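Local coordinates for protein putative isocitrate dehydrogenase, NAD-dependent (Methylococcus capsulatus, PDB 6LKY) that probably catalyses the NAD-dependent oxidation of isocitrate, with magnesium as the likely metal cofactor, and binds NAD, at residues A[66-71]-A[261-266]; A[244-249]-A[276-281]. The protein carries 1 engineered substitution. All coordinates share one frame; numbering follows the deposited sequence.

Contact 1 (A[66-71]-A[261-266]). With NAD (nicotinamide-adenine-dinucleotide), chain C.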
ATOM      1  N   LYS A  66       4.414  -9.719 -23.100  1.00 28.12           N
ATOM      2  CA  LYS A  66       3.008  -9.912 -22.747  1.00 31.58           C
ATOM      3  C   LYS A  66       2.340  -8.577 -22.447  1.00 25.47           C
ATOM      4  O   LYS A  66       2.762  -7.855 -21.541  1.00 22.77           O
ATOM      5  CB  LYS A  66       2.867 -10.856 -21.545  1.00 27.12           C
ATOM      6  CG  LYS A  66       1.417 -11.233 -21.237  1.00 28.58           C
ATOM      7  CD  LYS A  66       1.226 -11.741 -19.794  1.00 27.09           C
ATOM      8  CE  LYS A  66       1.692 -10.730 -18.761  1.00 27.00           C
ATOM      9  NZ  LYS A  66       0.827  -9.513 -18.635  1.00 19.94           N
ATOM     10  N   GLY A  67       1.310  -8.242 -23.216  1.00 24.17           N
ATOM     11  CA  GLY A  67       0.474  -7.108 -22.899  1.00 26.68           C
ATOM     12  C   GLY A  67      -0.372  -7.397 -21.669  1.00 26.12           C
ATOM     13  O   GLY A  67      -0.407  -8.527 -21.173  1.00 23.84           O
ATOM     14  N   PRO A  68      -1.060  -6.384 -21.148  1.00 28.88           N
ATOM     15  CA  PRO A  68      -1.858  -6.582 -19.928  1.00 23.56           C
ATOM     16  C   PRO A  68      -3.005  -7.549 -20.167  1.00 26.56           C
ATOM     17  O   PRO A  68      -3.629  -7.546 -21.231  1.00 26.12           O
ATOM     18  CB  PRO A  68      -2.380  -5.179 -19.613  1.00 22.60           C
ATOM     19  CG  PRO A  68      -2.400  -4.480 -20.974  1.00 23.57           C
ATOM     20  CD  PRO A  68      -1.147  -5.000 -21.646  1.00 29.13           C
ATOM     21  N   LEU A  69      -3.283  -8.380 -19.165  0.86 22.96           N
ATOM     22  CA  LEU A  69      -4.351  -9.364 -19.252  0.86 24.71           C
ATOM     23  C   LEU A  69      -5.418  -9.040 -18.217  0.86 26.76           C
ATOM     24  O   LEU A  69      -5.103  -8.842 -17.039  0.86 27.38           O
ATOM     25  CB  LEU A  69      -3.801 -10.778 -19.057  0.86 22.30           C
ATOM     26  CG  LEU A  69      -2.815 -11.189 -20.158  0.86 26.93           C
ATOM     27  CD1 LEU A  69      -2.318 -12.626 -19.973  0.86 26.71           C
ATOM     28  CD2 LEU A  69      -3.473 -11.026 -21.521  0.86 24.12           C
ATOM     29  N   THR A  70      -6.672  -8.967 -18.665  1.00 25.58           N
ATOM     30  CA  THR A  70      -7.796  -8.719 -17.759  1.00 23.86           C
ATOM     31  C   THR A  70      -8.022  -9.912 -16.830  1.00 23.11           C
ATOM     32  O   THR A  70      -8.057 -11.060 -17.282  1.00 24.97           O
ATOM     33  CB  THR A  70      -9.063  -8.451 -18.581  1.00 24.62           C
ATOM     34  OG1 THR A  70      -8.971  -7.152 -19.180  1.00 29.30           O
ATOM     35  CG2 THR A  70     -10.342  -8.556 -17.718  1.00 22.38           C
ATOM     36  N   THR A  71      -8.188  -9.649 -15.530  1.00 25.10           N
ATOM     37  CA  THR A  71      -8.648 -10.664 -14.590  1.00 23.79           C
ATOM     38  C   THR A  71      -9.992 -10.252 -14.003  1.00 25.65           C
ATOM     39  O   THR A  71     -10.101  -9.146 -13.457  1.00 29.83           O
ATOM     40  CB  THR A  71      -7.617 -10.875 -13.453  1.00 23.53           C
ATOM     41  OG1 THR A  71      -6.359 -11.256 -14.023  1.00 26.77           O
ATOM     42  CG2 THR A  71      -8.086 -11.950 -12.443  1.00 19.35           C
ATOM     43  N   ALA A 261       4.327  -4.584 -19.114  1.00 26.57           N
ATOM     44  CA  ALA A 261       4.031  -3.381 -18.352  1.00 32.41           C
ATOM     45  C   ALA A 261       3.489  -3.753 -16.967  1.00 30.53           C
ATOM     46  O   ALA A 261       2.960  -4.845 -16.740  1.00 29.34           O
ATOM     47  CB  ALA A 261       3.033  -2.488 -19.100  1.00 25.76           C
ATOM     48  N   VAL A 262       3.645  -2.819 -16.031  1.00 26.54           N
ATOM     49  CA  VAL A 262       3.099  -2.992 -14.688  1.00 29.61           C
ATOM     50  C   VAL A 262       1.587  -2.787 -14.676  1.00 32.22           C
ATOM     51  O   VAL A 262       0.869  -3.409 -13.877  1.00 32.56           O
ATOM     52  CB  VAL A 262       3.828  -2.022 -13.735  1.00 35.93           C
ATOM     53  CG1 VAL A 262       3.019  -1.766 -12.479  1.00 39.60           C
ATOM     54  CG2 VAL A 262       5.239  -2.541 -13.427  1.00 25.95           C
ATOM     55  N   HIS A 263       1.078  -1.940 -15.565  1.00 22.03           N
ATOM     56  CA  HIS A 263      -0.319  -1.552 -15.531  1.00 28.89           C
ATOM     57  C   HIS A 263      -1.200  -2.655 -16.107  1.00 25.95           C
ATOM     58  O   HIS A 263      -0.720  -3.658 -16.651  1.00 22.05           O
ATOM     59  CB  HIS A 263      -0.522  -0.230 -16.279  1.00 31.47           C
ATOM     60  CG  HIS A 263      -0.188  -0.289 -17.741  1.00 29.56           C
ATOM     61  ND1 HIS A 263      -0.905  -1.051 -18.644  1.00 28.95           N
ATOM     62  CD2 HIS A 263       0.765   0.350 -18.463  1.00 29.73           C
ATOM     63  CE1 HIS A 263      -0.391  -0.898 -19.853  1.00 27.55           C
ATOM     64  NE2 HIS A 263       0.619  -0.047 -19.772  1.00 33.05           N
ATOM     65  N   GLY A 264      -2.509  -2.449 -15.994  1.00 23.54           N
ATOM     66  CA  GLY A 264      -3.495  -3.369 -16.511  1.00 24.17           C
ATOM     67  C   GLY A 264      -4.044  -2.989 -17.874  1.00 28.42           C
ATOM     68  O   GLY A 264      -3.433  -2.235 -18.639  1.00 24.83           O
ATOM     69  N   SER A 265      -5.202  -3.563 -18.199  1.00 27.03           N
ATOM     70  CA  SER A 265      -5.793  -3.388 -19.521  1.00 30.31           C
ATOM     71  C   SER A 265      -6.537  -2.065 -19.679  1.00 27.67           C
ATOM     72  O   SER A 265      -7.057  -1.800 -20.769  1.00 25.11           O
ATOM     73  CB  SER A 265      -6.728  -4.558 -19.838  1.00 24.70           C
ATOM     74  OG  SER A 265      -7.636  -4.799 -18.772  1.00 27.98           O
ATOM     75  N   ALA A 266      -6.618  -1.248 -18.618  1.00 25.05           N
ATOM     76  CA  ALA A 266      -7.194   0.097 -18.642  1.00 26.69           C
ATOM     77  C   ALA A 266      -8.496   0.170 -19.441  1.00 30.93           C
ATOM     78  O   ALA A 266      -8.552   0.834 -20.488  1.00 27.76           O
ATOM     79  CB  ALA A 266      -6.165   1.086 -19.210  1.00 25.07           C
TER
HETATM   80  PA  NAD C 501      -5.347  -0.404 -14.704  1.00 28.31           P
HETATM   81  O1A NAD C 501      -5.864  -1.149 -15.911  1.00 26.13           O
HETATM   82  O2A NAD C 501      -3.851  -0.445 -14.648  1.00 28.02           O
HETATM   83  O5B NAD C 501      -5.922   1.090 -14.724  1.00 27.75           O
HETATM   84  C5B NAD C 501      -5.633   1.946 -13.622  1.00 29.52           C
HETATM   85  C4B NAD C 501      -5.647   3.383 -14.102  1.00 34.17           C
HETATM   86  O4B NAD C 501      -4.414   3.601 -14.815  1.00 29.16           O
HETATM   87  C3B NAD C 501      -6.810   3.599 -15.063  1.00 27.47           C
HETATM   88  O3B NAD C 501      -7.416   4.864 -14.840  1.00 35.01           O
HETATM   89  C2B NAD C 501      -6.143   3.553 -16.429  1.00 32.21           C
HETATM   90  O2B NAD C 501      -6.812   4.327 -17.438  1.00 34.14           O
HETATM   91  C1B NAD C 501      -4.719   4.011 -16.147  1.00 25.05           C
HETATM   92  N9A NAD C 501      -3.925   3.334 -17.162  1.00 29.08           N
HETATM   93  C8A NAD C 501      -3.111   2.162 -16.789  1.00 28.48           C
HETATM   94  N7A NAD C 501      -2.364   2.007 -18.052  1.00 25.48           N
HETATM   95  C5A NAD C 501      -1.850   3.351 -18.293  1.00 32.06           C
HETATM   96  C6A NAD C 501      -1.655   3.608 -19.777  1.00 25.57           C
HETATM   97  N6A NAD C 501      -0.474   2.861 -20.238  1.00 25.00           N
HETATM   98  N1A NAD C 501      -1.418   5.050 -19.944  1.00 28.51           N
HETATM   99  C2A NAD C 501      -2.553   5.904 -19.540  1.00 30.51           C
HETATM  100  N3A NAD C 501      -3.579   5.138 -18.826  1.00 33.03           N
HETATM  101  C4A NAD C 501      -2.983   4.239 -17.841  1.00 32.69           C
HETATM  102  O3  NAD C 501      -5.863  -1.085 -13.345  1.00 25.92           O
HETATM  103  PN  NAD C 501      -7.353  -1.563 -13.031  1.00 22.18           P
HETATM  104  O1N NAD C 501      -8.410  -0.719 -13.669  1.00 21.93           O
HETATM  105  O2N NAD C 501      -7.460  -1.574 -11.515  1.00 26.91           O
HETATM  106  O5D NAD C 501      -7.478  -3.061 -13.602  1.00 23.39           O
HETATM  107  C5D NAD C 501      -7.944  -3.294 -14.941  1.00 22.79           C
HETATM  108  C4D NAD C 501      -7.672  -4.743 -15.325  1.00 24.53           C
HETATM  109  O4D NAD C 501      -6.273  -4.966 -15.574  1.00 23.45           O
HETATM  110  C3D NAD C 501      -8.098  -5.701 -14.211  1.00 24.28           C
HETATM  111  O3D NAD C 501      -8.841  -6.757 -14.814  1.00 22.16           O
HETATM  112  C2D NAD C 501      -6.778  -6.218 -13.670  1.00 22.63           C
HETATM  113  O2D NAD C 501      -6.834  -7.555 -13.177  1.00 21.40           O
HETATM  114  C1D NAD C 501      -5.862  -6.160 -14.884  1.00 25.10           C
HETATM  115  N1N NAD C 501      -4.452  -6.205 -14.418  1.00 26.09           N
HETATM  116  C2N NAD C 501      -3.497  -6.554 -15.460  1.00 24.77           C
HETATM  117  C3N NAD C 501      -2.175  -6.762 -14.759  1.00 29.98           C
HETATM  118  C7N NAD C 501      -1.161  -7.560 -15.585  1.00 28.19           C
HETATM  119  O7N NAD C 501       0.167  -7.087 -15.407  1.00 38.03           O
HETATM  120  N7N NAD C 501      -1.554  -7.631 -16.990  1.00 17.60           N
HETATM  121  C4N NAD C 501      -1.608  -5.497 -14.133  1.00 24.63           C
HETATM  122  C5N NAD C 501      -2.644  -4.744 -13.321  1.00 24.98           C
HETATM  123  C6N NAD C 501      -4.122  -4.987 -13.643  1.00 24.58           C
HETATM  124  O   HOH W   1       2.012  -5.533 -20.445  1.00 26.10           O
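Pro68 and Gly264 meet where two loops of the isocitrate/isopropylmalate dehydrogenase fold come together beside NAD, one after strand 63-66 and the other after its parallel neighbour 257-261. The CB-CG edge of the proline ring lies over the face of the Gly264 carbonyl, with Pro68 CB 3.3 Å from Gly264 C. Further along, Thr70 and Ser265 meet tip to tip, OG1 to OG at 2.7 Å, a hydrogen bond in which either hydroxyl could donate. With chi1 of 50°, Ser265 OG sits between its own backbone N and carbonyl carbon, which turns it to Thr70 and brings it alongside the nicotinamide ribose. At the strand ends a water spans the remaining separation, donating to Lys66 O and accepting from Ala261 N. The Lys66 chain bends at its last two torsions; NZ bonds to Gly67 O from above the carbonyl plane and forms a salt bridge with Glu260.

The His263 ring is held between two groups: Ala261 CB lies 3.5 Å above one face, and N7A of the NAD adenine 3.2 Å above the opposite one, both displaced toward the rim. Pro68 CG approaches the edge of this ring near its plane. His263 ND1 fixes the ring's rotation by donating to a lone pair of Gly264 O at 2.8 Å, with an N-H...O angle of 154°. An alanine in place of His263 would probably leave Gly264 O without this donor and open a gap between Ala261 and the adenine. The 261-266 loop grips the adenosine-side phosphate through backbone N-H groups: Gly264 N donates to NAD O2A at 2.8 Å, and Ala266 N to NAD O1A, also at 2.8 Å.

Contact 2 (A[244-249]-A[276-281]). With NAD (nicotinamide-adenine-dinucleotide), chain C; ACE (acetyl group), chain D.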
ATOM      1  N   LEU A 244       1.496   4.762 -14.003  1.00 31.47           N
ATOM      2  CA  LEU A 244       1.561   3.393 -14.503  1.00 34.02           C
ATOM      3  C   LEU A 244       1.886   3.338 -15.983  1.00 34.64           C
ATOM      4  O   LEU A 244       2.372   2.306 -16.462  1.00 36.07           O
ATOM      5  CB  LEU A 244       0.221   2.693 -14.273  1.00 29.45           C
ATOM      6  CG  LEU A 244      -0.175   2.333 -12.845  1.00 34.45           C
ATOM      7  CD1 LEU A 244      -1.565   1.725 -12.839  1.00 33.96           C
ATOM      8  CD2 LEU A 244       0.841   1.356 -12.261  1.00 40.04           C
ATOM      9  N   GLY A 245       1.594   4.408 -16.726  1.00 32.05           N
ATOM     10  CA  GLY A 245       1.943   4.470 -18.134  1.00 35.66           C
ATOM     11  C   GLY A 245       3.426   4.386 -18.406  1.00 34.84           C
ATOM     12  O   GLY A 245       3.814   4.218 -19.568  1.00 35.16           O
ATOM     13  N   LEU A 246       4.260   4.478 -17.361  1.00 29.63           N
ATOM     14  CA  LEU A 246       5.700   4.580 -17.515  1.00 31.83           C
ATOM     15  C   LEU A 246       6.484   3.339 -17.111  1.00 35.17           C
ATOM     16  O   LEU A 246       7.634   3.207 -17.534  1.00 32.39           O
ATOM     17  CB  LEU A 246       6.224   5.769 -16.690  1.00 32.23           C
ATOM     18  CG  LEU A 246       5.593   7.127 -17.001  1.00 33.95           C
ATOM     19  CD1 LEU A 246       6.014   8.180 -15.980  1.00 34.52           C
ATOM     20  CD2 LEU A 246       5.984   7.581 -18.403  1.00 36.70           C
ATOM     21  N   THR A 247       5.918   2.432 -16.314  1.00 30.78           N
ATOM     22  CA  THR A 247       6.730   1.494 -15.539  1.00 26.46           C
ATOM     23  C   THR A 247       6.578   0.063 -16.029  1.00 27.67           C
ATOM     24  O   THR A 247       5.471  -0.382 -16.345  1.00 31.19           O
ATOM     25  CB  THR A 247       6.379   1.543 -14.044  1.00 39.61           C
ATOM     26  OG1 THR A 247       4.960   1.631 -13.875  1.00 42.02           O
ATOM     27  CG2 THR A 247       7.023   2.746 -13.384  1.00 38.10           C
ATOM     28  N   ALA A 248       7.696  -0.669 -16.033  1.00 26.18           N
ATOM     29  CA  ALA A 248       7.753  -2.016 -16.571  1.00 28.39           C
ATOM     30  C   ALA A 248       8.252  -3.004 -15.525  1.00 25.79           C
ATOM     31  O   ALA A 248       8.844  -2.629 -14.512  1.00 23.38           O
ATOM     32  CB  ALA A 248       8.649  -2.078 -17.812  1.00 25.96           C
ATOM     33  N   GLY A 249       7.985  -4.279 -15.785  1.00 25.60           N
ATOM     34  CA  GLY A 249       8.362  -5.359 -14.902  1.00 24.36           C
ATOM     35  C   GLY A 249       8.869  -6.559 -15.674  1.00 28.42           C
ATOM     36  O   GLY A 249       8.397  -6.845 -16.786  1.00 29.10           O
ATOM     37  N   ASN A 276      -0.589   5.643 -22.820  1.00 30.74           N
ATOM     38  CA  ASN A 276       0.855   5.830 -22.847  1.00 30.67           C
ATOM     39  C   ASN A 276       1.549   4.511 -23.161  1.00 34.50           C
ATOM     40  O   ASN A 276       1.341   3.527 -22.442  1.00 33.16           O
ATOM     41  CB  ASN A 276       1.347   6.370 -21.514  1.00 27.92           C
ATOM     42  CG  ASN A 276       2.760   6.900 -21.588  1.00 35.13           C
ATOM     43  OD1 ASN A 276       3.547   6.506 -22.461  1.00 32.87           O
ATOM     44  ND2 ASN A 276       3.095   7.805 -20.671  1.00 34.74           N
ATOM     45  N   PRO A 277       2.361   4.437 -24.214  1.00 30.98           N
ATOM     46  CA  PRO A 277       3.046   3.184 -24.544  1.00 30.20           C
ATOM     47  C   PRO A 277       4.395   3.025 -23.872  1.00 25.72           C
ATOM     48  O   PRO A 277       5.056   2.002 -24.087  1.00 31.30           O
ATOM     49  CB  PRO A 277       3.206   3.291 -26.070  1.00 34.59           C
ATOM     50  CG  PRO A 277       3.370   4.769 -26.310  1.00 32.52           C
ATOM     51  CD  PRO A 277       2.544   5.468 -25.254  1.00 31.84           C
ATOM     52  N   THR A 278       4.790   4.004 -23.060  1.00 28.43           N
ATOM     53  CA  THR A 278       6.119   4.006 -22.456  1.00 29.82           C
ATOM     54  C   THR A 278       6.378   2.735 -21.664  1.00 31.09           C
ATOM     55  O   THR A 278       7.444   2.126 -21.790  1.00 32.59           O
ATOM     56  CB  THR A 278       6.266   5.226 -21.554  1.00 40.24           C
ATOM     57  OG1 THR A 278       6.023   6.411 -22.322  1.00 33.97           O
ATOM     58  CG2 THR A 278       7.654   5.267 -20.913  1.00 31.75           C
ATOM     59  N   ALA A 279       5.421   2.332 -20.819  1.00 29.58           N
ATOM     60  CA  ALA A 279       5.623   1.152 -19.980  1.00 30.85           C
ATOM     61  C   ALA A 279       5.908  -0.083 -20.825  1.00 27.75           C
ATOM     62  O   ALA A 279       6.853  -0.835 -20.551  1.00 27.79           O
ATOM     63  CB  ALA A 279       4.404   0.927 -19.084  1.00 23.80           C
ATOM     64  N   MET A 280       5.113  -0.298 -21.879  1.00 29.34           N
ATOM     65  CA  MET A 280       5.344  -1.454 -22.743  1.00 27.25           C
ATOM     66  C   MET A 280       6.684  -1.351 -23.461  1.00 29.27           C
ATOM     67  O   MET A 280       7.400  -2.352 -23.612  1.00 29.38           O
ATOM     68  CB  MET A 280       4.209  -1.592 -23.756  1.00 27.60           C
ATOM     69  CG  MET A 280       4.076  -3.010 -24.292  1.00 26.26           C
ATOM     70  SD  MET A 280       3.426  -4.128 -23.018  1.00 30.78           S
ATOM     71  CE  MET A 280       4.590  -5.496 -23.117  1.00 23.93           C
ATOM     72  N   ILE A 281       7.054  -0.140 -23.882  1.00 32.20           N
ATOM     73  CA  ILE A 281       8.332   0.049 -24.561  1.00 37.59           C
ATOM     74  C   ILE A 281       9.498  -0.234 -23.611  1.00 30.61           C
ATOM     75  O   ILE A 281      10.468  -0.902 -23.986  1.00 29.55           O
ATOM     76  CB  ILE A 281       8.371   1.464 -25.175  1.00 35.82           C
ATOM     77  CG1 ILE A 281       7.403   1.525 -26.364  1.00 29.00           C
ATOM     78  CG2 ILE A 281       9.747   1.813 -25.663  1.00 33.94           C
ATOM     79  CD1 ILE A 281       6.799   2.896 -26.620  1.00 30.78           C
TER
HETATM   80  PA  NAD C 501      -5.347  -0.404 -14.704  1.00 28.31           P
HETATM   81  O1A NAD C 501      -5.864  -1.149 -15.911  1.00 26.13           O
HETATM   82  O2A NAD C 501      -3.851  -0.445 -14.648  1.00 28.02           O
HETATM   83  O5B NAD C 501      -5.922   1.090 -14.724  1.00 27.75           O
HETATM   84  C5B NAD C 501      -5.633   1.946 -13.622  1.00 29.52           C
HETATM   85  C4B NAD C 501      -5.647   3.383 -14.102  1.00 34.17           C
HETATM   86  O4B NAD C 501      -4.414   3.601 -14.815  1.00 29.16           O
HETATM   87  C3B NAD C 501      -6.810   3.599 -15.063  1.00 27.47           C
HETATM   88  O3B NAD C 501      -7.416   4.864 -14.840  1.00 35.01           O
HETATM   89  C2B NAD C 501      -6.143   3.553 -16.429  1.00 32.21           C
HETATM   90  O2B NAD C 501      -6.812   4.327 -17.438  1.00 34.14           O
HETATM   91  C1B NAD C 501      -4.719   4.011 -16.147  1.00 25.05           C
HETATM   92  N9A NAD C 501      -3.925   3.334 -17.162  1.00 29.08           N
HETATM   93  C8A NAD C 501      -3.111   2.162 -16.789  1.00 28.48           C
HETATM   94  N7A NAD C 501      -2.364   2.007 -18.052  1.00 25.48           N
HETATM   95  C5A NAD C 501      -1.850   3.351 -18.293  1.00 32.06           C
HETATM   96  C6A NAD C 501      -1.655   3.608 -19.777  1.00 25.57           C
HETATM   97  N6A NAD C 501      -0.474   2.861 -20.238  1.00 25.00           N
HETATM   98  N1A NAD C 501      -1.418   5.050 -19.944  1.00 28.51           N
HETATM   99  C2A NAD C 501      -2.553   5.904 -19.540  1.00 30.51           C
HETATM  100  N3A NAD C 501      -3.579   5.138 -18.826  1.00 33.03           N
HETATM  101  C4A NAD C 501      -2.983   4.239 -17.841  1.00 32.69           C
HETATM  102  O3  NAD C 501      -5.863  -1.085 -13.345  1.00 25.92           O
HETATM  103  PN  NAD C 501      -7.353  -1.563 -13.031  1.00 22.18           P
HETATM  104  O1N NAD C 501      -8.410  -0.719 -13.669  1.00 21.93           O
HETATM  105  O2N NAD C 501      -7.460  -1.574 -11.515  1.00 26.91           O
HETATM  106  O5D NAD C 501      -7.478  -3.061 -13.602  1.00 23.39           O
HETATM  107  C5D NAD C 501      -7.944  -3.294 -14.941  1.00 22.79           C
HETATM  108  C4D NAD C 501      -7.672  -4.743 -15.325  1.00 24.53           C
HETATM  109  O4D NAD C 501      -6.273  -4.966 -15.574  1.00 23.45           O
HETATM  110  C3D NAD C 501      -8.098  -5.701 -14.211  1.00 24.28           C
HETATM  111  O3D NAD C 501      -8.841  -6.757 -14.814  1.00 22.16           O
HETATM  112  C2D NAD C 501      -6.778  -6.218 -13.670  1.00 22.63           C
HETATM  113  O2D NAD C 501      -6.834  -7.555 -13.177  1.00 21.40           O
HETATM  114  C1D NAD C 501      -5.862  -6.160 -14.884  1.00 25.10           C
HETATM  115  N1N NAD C 501      -4.452  -6.205 -14.418  1.00 26.09           N
HETATM  116  C2N NAD C 501      -3.497  -6.554 -15.460  1.00 24.77           C
HETATM  117  C3N NAD C 501      -2.175  -6.762 -14.759  1.00 29.98           C
HETATM  118  C7N NAD C 501      -1.161  -7.560 -15.585  1.00 28.19           C
HETATM  119  O7N NAD C 501       0.167  -7.087 -15.407  1.00 38.03           O
HETATM  120  N7N NAD C 501      -1.554  -7.631 -16.990  1.00 17.60           N
HETATM  121  C4N NAD C 501      -1.608  -5.497 -14.133  1.00 24.63           C
HETATM  122  C5N NAD C 501      -2.644  -4.744 -13.321  1.00 24.98           C
HETATM  123  C6N NAD C 501      -4.122  -4.987 -13.643  1.00 24.58           C
HETATM  124  C   ACE D 502      -1.650   6.734 -15.442  1.00 46.51           C
HETATM  125  O   ACE D 502      -0.752   6.297 -16.167  1.00 49.80           O
HETATM  126  CH3 ACE D 502      -1.622   6.518 -13.963  1.00 32.69           C
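At the N-terminal end of helix 278-290, beside the adenine of NAD, Ala279 N donates to Gly245 O at 2.8 Å with an N-H...O angle of 136°. Gly245 O also lies 3.3 Å from Thr278 CB and close to the amide carbon of Asn276, so the helix start closes tightly on the 244-249 segment. Gly245 itself has little room for a side chain, because a CB there would lie only 2.8 Å from Asn276 CB. Asn276 makes the capping bond of an Asx turn: CG is anti to the backbone N (chi1 -166°), and OD1 accepts from Thr278 N at 2.9 Å, the donor lying above the amide plane. Its ND2 is hydrogen-bonded to Asp317 OD2.

This helix N-terminus packs against the approach to strand 248-252 of the central mixed sheet, a core element of the isocitrate/isopropylmalate dehydrogenase fold. Ala279 CB points into that approach and stops 3.2 Å from Thr247 O. Leu246 contributes a single branch: CD2 lies 3.7 Å from Asn276 ND2 and 3.8 Å from Thr278 CG2, its side chain running alongside that of Thr278 in the same direction. On the cofactor side, Asn276 O accepts from NAD N6A at 2.9 Å, and Gly245 N donates to the oxygen of an acetyl group probably derived from the crystallisation liquor.

From the N terminus the four segments run 66-71, 244-249, 261-266 and 276-281, so the two contacts cross rather than nest. Contact 1 closes a long loop of 189 residues, bringing the end of strand 63-66 to the end of strand 257-261. Contact 2 closes a short one of 26 residues, which contains the rest of strand 248-252 and its antiparallel neighbour 257-261; the contact ties the start of strand 248-252 to the N-terminal end of helix 278-290. Their centres lie 10 Å apart and they touch: Val262 N is 3.1 Å from Thr247 O, a probable hydrogen bond, and Ala261 CB packs on Ala279 CB. Both reach NAD, contact 1 from nicotinamide to adenine and contact 2 chiefly at the adenine.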